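Long-range contact in GH62 hydrolase (Scytalidium thermophilum, PDB 4PVA), which probably removes alpha-L-arabinofuranose side groups from arabinoxylan, as a family 62 glycoside hydrolase of a thermophilic fungus: residues Ala102-Trp114 with His295-Leu307. Sequence-based numbering, arbitrary orientation.
Sequences APQVFYFEPHKLW and HGEVIRTLTDQTL. With PO4 (phosphate ion), chain F.
Arg300 reaches Val105 with the end of its guanidinium group. NH1 and NH2 both donate to Val105 O, at 2.9 Å and 2.8 Å, and the oxygen lies close to the guanidinium plane. A bend at chi3 (-78°) turns the group toward the strand. In the same plane, Arg300 NH2 forms a salt bridge with Glu297 OE1 (3.1 Å), and Thr49 also binds that oxygen. Leu307 CD1 lies over one face, so the buried guanidinium is fixed by both charge and packing.

Further along, Tyr107 N gives Thr303 O a nearly straight hydrogen bond of 2.8 Å. Beside it, Thr303 CB packs on Trp114 CH2. Gln305 CB lies against both Phe106 CD1 and Phe108 CD1 (3.7 Å to the latter). Its OE1 accepts from Glu109 N, which stands above the amide plane.

The Glu109 end is looser and wetter: a water links Glu109 OE1 to Gln305 NE2. At the far end, His295 touches Ala102 only through its ring, while ND1 binds a phosphate ion.

The contact joins blades of the five-bladed beta-propeller expected for this family. Strand 101-108 pairs with 113-119, strand 296-298 borders 316-321, and Trp165 of strand 162-168 touches Gln104, Glu297 and Leu307.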
# COMPACT_ATOMS: atom_id res chain seq x y z
N ALA A 102 -2.51 -1.33 7.87
CA ALA A 102 -2.12 -0.83 6.54
C ALA A 102 -0.63 -0.60 6.38
O ALA A 102 -0.17 0.54 6.22
CB ALA A 102 -2.93 0.40 6.17
N PRO A 103 0.14 -1.68 6.38
CA PRO A 103 1.59 -1.57 6.29
C PRO A 103 2.12 -1.44 4.86
O PRO A 103 1.46 -1.84 3.87
CB PRO A 103 2.07 -2.90 6.87
CG PRO A 103 0.99 -3.86 6.53
CD PRO A 103 -0.28 -3.08 6.59
N GLN A 104 3.35 -0.94 4.78
CA GLN A 104 4.19 -0.85 3.58
C GLN A 104 5.58 -1.27 4.06
O GLN A 104 6.07 -0.68 5.02
CB GLN A 104 4.25 0.57 3.06
CG GLN A 104 5.19 0.75 1.89
CD GLN A 104 5.75 2.13 1.73
OE1 GLN A 104 5.81 2.90 2.69
NE2 GLN A 104 6.19 2.45 0.53
N VAL A 105 6.21 -2.22 3.39
CA VAL A 105 7.55 -2.69 3.78
C VAL A 105 8.59 -2.36 2.73
O VAL A 105 8.36 -2.54 1.54
CB VAL A 105 7.56 -4.22 4.08
CG1 VAL A 105 7.43 -5.09 2.86
CG2 VAL A 105 8.81 -4.55 4.87
N PHE A 106 9.77 -1.92 3.16
CA PHE A 106 10.89 -1.70 2.27
C PHE A 106 12.18 -1.74 3.06
O PHE A 106 12.16 -1.63 4.30
CB PHE A 106 10.78 -0.37 1.48
CG PHE A 106 10.63 0.83 2.36
CD1 PHE A 106 11.75 1.49 2.89
CD2 PHE A 106 9.37 1.27 2.75
CE1 PHE A 106 11.59 2.58 3.74
CE2 PHE A 106 9.21 2.32 3.60
CZ PHE A 106 10.32 2.98 4.10
N TYR A 107 13.29 -1.93 2.35
CA TYR A 107 14.63 -1.96 2.96
C TYR A 107 15.28 -0.61 2.80
O TYR A 107 15.49 -0.12 1.69
CB TYR A 107 15.46 -3.02 2.26
CG TYR A 107 16.78 -3.33 2.95
CD1 TYR A 107 16.82 -3.95 4.18
CD2 TYR A 107 17.97 -3.01 2.33
CE1 TYR A 107 18.05 -4.25 4.79
CE2 TYR A 107 19.17 -3.28 2.94
CZ TYR A 107 19.18 -3.89 4.13
OH TYR A 107 20.40 -4.21 4.74
N PHE A 108 15.58 0.02 3.93
CA PHE A 108 16.19 1.32 3.93
C PHE A 108 17.70 1.03 3.95
O PHE A 108 18.32 0.88 5.02
CB PHE A 108 15.76 2.21 5.12
CG PHE A 108 16.18 3.63 4.96
CD1 PHE A 108 15.49 4.48 4.13
CD2 PHE A 108 17.28 4.13 5.66
CE1 PHE A 108 15.89 5.79 3.95
CE2 PHE A 108 17.69 5.43 5.46
CZ PHE A 108 17.00 6.27 4.63
N GLU A 109 18.30 1.00 2.77
CA GLU A 109 19.66 0.47 2.61
C GLU A 109 20.69 1.24 3.44
O GLU A 109 21.57 0.60 4.05
CB GLU A 109 20.04 0.40 1.12
CG GLU A 109 21.43 -0.16 0.83
CD GLU A 109 22.53 0.86 1.09
OE1 GLU A 109 22.30 2.08 0.94
OE2 GLU A 109 23.65 0.44 1.46
N PRO A 110 20.60 2.58 3.52
CA PRO A 110 21.61 3.26 4.35
C PRO A 110 21.62 2.83 5.83
O PRO A 110 22.68 3.01 6.49
CB PRO A 110 21.24 4.74 4.20
CG PRO A 110 20.54 4.82 2.88
CD PRO A 110 19.79 3.53 2.74
N HIS A 111 20.54 2.31 6.40
CA HIS A 111 20.52 1.82 7.79
C HIS A 111 20.64 0.31 7.93
O HIS A 111 20.61 -0.21 9.04
CB HIS A 111 19.25 2.24 8.55
CG HIS A 111 19.09 3.72 8.68
ND1 HIS A 111 17.90 4.29 9.09
CD2 HIS A 111 19.92 4.74 8.39
CE1 HIS A 111 18.03 5.60 9.07
NE2 HIS A 111 19.24 5.90 8.65
N LYS A 112 20.68 -0.39 6.81
CA LYS A 112 20.63 -1.84 6.81
C LYS A 112 19.47 -2.34 7.67
O LYS A 112 19.56 -3.33 8.38
CB LYS A 112 21.99 -2.39 7.28
CG LYS A 112 23.16 -1.84 6.48
CD LYS A 112 23.19 -2.36 5.08
CE LYS A 112 24.41 -1.88 4.30
NZ LYS A 112 24.46 -0.40 4.10
N LEU A 113 18.32 -1.68 7.52
CA LEU A 113 17.11 -2.04 8.26
C LEU A 113 15.91 -2.08 7.33
O LEU A 113 15.75 -1.17 6.52
CB LEU A 113 16.80 -1.03 9.35
CG LEU A 113 17.71 -1.02 10.57
CD1 LEU A 113 17.32 0.14 11.47
CD2 LEU A 113 17.61 -2.32 11.34
N TRP A 114 15.09 -3.09 7.52
CA TRP A 114 13.73 -3.07 6.96
C TRP A 114 12.92 -2.08 7.79
O TRP A 114 13.02 -2.07 9.03
CB TRP A 114 13.09 -4.44 7.00
CG TRP A 114 13.76 -5.42 6.10
CD1 TRP A 114 14.80 -6.25 6.39
CD2 TRP A 114 13.47 -5.63 4.71
NE1 TRP A 114 15.17 -6.97 5.28
CE2 TRP A 114 14.36 -6.60 4.23
CE3 TRP A 114 12.52 -5.09 3.84
CZ2 TRP A 114 14.33 -7.05 2.90
CZ3 TRP A 114 12.50 -5.54 2.53
CH2 TRP A 114 13.40 -6.49 2.07
N HIS A 295 -6.93 -1.62 -2.08
CA HIS A 295 -5.84 -1.50 -1.14
C HIS A 295 -4.70 -2.44 -1.43
O HIS A 295 -4.16 -3.07 -0.53
CB HIS A 295 -6.32 -1.65 0.31
CG HIS A 295 -5.56 -0.81 1.29
ND1 HIS A 295 -6.09 -0.39 2.49
CD2 HIS A 295 -4.31 -0.30 1.24
CE1 HIS A 295 -5.20 0.35 3.13
NE2 HIS A 295 -4.11 0.43 2.39
N GLY A 296 -4.22 -2.45 -2.65
CA GLY A 296 -3.22 -3.39 -3.09
C GLY A 296 -1.82 -2.79 -3.18
O GLY A 296 -1.62 -1.57 -3.07
N GLU A 297 -0.85 -3.66 -3.41
CA GLU A 297 0.52 -3.25 -3.62
C GLU A 297 1.18 -4.16 -4.62
O GLU A 297 0.94 -5.39 -4.66
CB GLU A 297 1.34 -3.33 -2.32
CG GLU A 297 1.50 -2.00 -1.60
CD GLU A 297 2.60 -2.04 -0.54
OE1 GLU A 297 3.69 -2.58 -0.85
OE2 GLU A 297 2.40 -1.48 0.56
N VAL A 298 2.08 -3.61 -5.40
CA VAL A 298 2.95 -4.39 -6.29
C VAL A 298 3.94 -5.21 -5.47
O VAL A 298 4.58 -4.69 -4.52
CB VAL A 298 3.72 -3.44 -7.25
CG1 VAL A 298 4.70 -4.21 -8.11
CG2 VAL A 298 2.75 -2.64 -8.09
N ILE A 299 4.12 -6.46 -5.82
CA ILE A 299 5.15 -7.29 -5.20
C ILE A 299 6.49 -6.86 -5.74
O ILE A 299 6.76 -6.96 -6.94
CB ILE A 299 4.91 -8.78 -5.47
CG1 ILE A 299 3.52 -9.23 -5.02
CG2 ILE A 299 5.97 -9.61 -4.74
CD1 ILE A 299 3.22 -10.68 -5.34
N ARG A 300 7.36 -6.38 -4.87
CA ARG A 300 8.62 -5.80 -5.32
C ARG A 300 9.80 -6.78 -5.17
O ARG A 300 9.98 -7.42 -4.14
CB ARG A 300 8.88 -4.51 -4.55
CG ARG A 300 8.05 -3.36 -5.06
CD ARG A 300 8.11 -2.17 -4.11
NE ARG A 300 7.25 -2.34 -2.94
CZ ARG A 300 7.65 -2.52 -1.68
NH1 ARG A 300 8.94 -2.43 -1.33
NH2 ARG A 300 6.74 -2.70 -0.75
N THR A 301 10.65 -6.83 -6.20
CA THR A 301 11.96 -7.49 -6.14
C THR A 301 13.09 -6.52 -5.91
O THR A 301 14.16 -6.94 -5.45
CB THR A 301 12.25 -8.27 -7.45
OG1 THR A 301 12.10 -7.37 -8.55
CG2 THR A 301 11.29 -9.41 -7.57
N LEU A 302 12.90 -5.26 -6.24
CA LEU A 302 13.86 -4.19 -5.96
C LEU A 302 13.33 -3.59 -4.68
O LEU A 302 12.41 -2.77 -4.69
CB LEU A 302 13.91 -3.19 -7.13
CG LEU A 302 14.25 -3.84 -8.48
CD1 LEU A 302 14.12 -2.81 -9.57
CD2 LEU A 302 15.66 -4.42 -8.48
N THR A 303 13.87 -4.03 -3.56
CA THR A 303 13.20 -3.86 -2.27
C THR A 303 13.56 -2.62 -1.48
O THR A 303 12.99 -2.43 -0.41
CB THR A 303 13.47 -5.06 -1.37
OG1 THR A 303 14.88 -5.16 -1.15
CG2 THR A 303 12.97 -6.32 -1.99
N ASP A 304 14.39 -1.75 -2.04
CA ASP A 304 14.91 -0.62 -1.28
C ASP A 304 13.94 0.57 -1.23
O ASP A 304 12.80 0.51 -1.77
CB ASP A 304 16.32 -0.22 -1.72
CG ASP A 304 16.40 0.65 -2.91
OD1 ASP A 304 15.37 1.07 -3.49
OD2 ASP A 304 17.54 0.92 -3.37
N GLN A 305 14.37 1.66 -0.62
CA GLN A 305 13.52 2.78 -0.29
C GLN A 305 13.12 3.64 -1.47
O GLN A 305 12.39 4.59 -1.28
CB GLN A 305 14.23 3.64 0.78
CG GLN A 305 15.45 4.40 0.28
CD GLN A 305 16.74 3.60 0.20
OE1 GLN A 305 16.83 2.48 0.65
NE2 GLN A 305 17.72 4.21 -0.39
N THR A 306 13.65 3.31 -2.65
CA THR A 306 13.24 4.03 -3.85
C THR A 306 11.93 3.51 -4.46
O THR A 306 11.40 4.11 -5.39
CB THR A 306 14.36 4.06 -4.93
OG1 THR A 306 14.60 2.74 -5.41
CG2 THR A 306 15.65 4.67 -4.38
N LEU A 307 11.44 2.36 -3.99
CA LEU A 307 10.14 1.82 -4.44
C LEU A 307 10.12 1.72 -5.97
O LEU A 307 9.17 2.10 -6.65
CB LEU A 307 8.98 2.65 -3.89
CG LEU A 307 8.52 2.31 -2.47
CD1 LEU A 307 7.95 0.92 -2.36
CD2 LEU A 307 9.63 2.51 -1.42
P PO4 F . -9.81 -0.18 3.55
O1 PO4 F . -10.31 -0.11 2.09
O2 PO4 F . -9.59 1.27 4.05
O3 PO4 F . -10.94 -0.77 4.37
O4 PO4 F . -8.59 -0.96 3.60
O HOH W 1 20.55 3.25 -0.87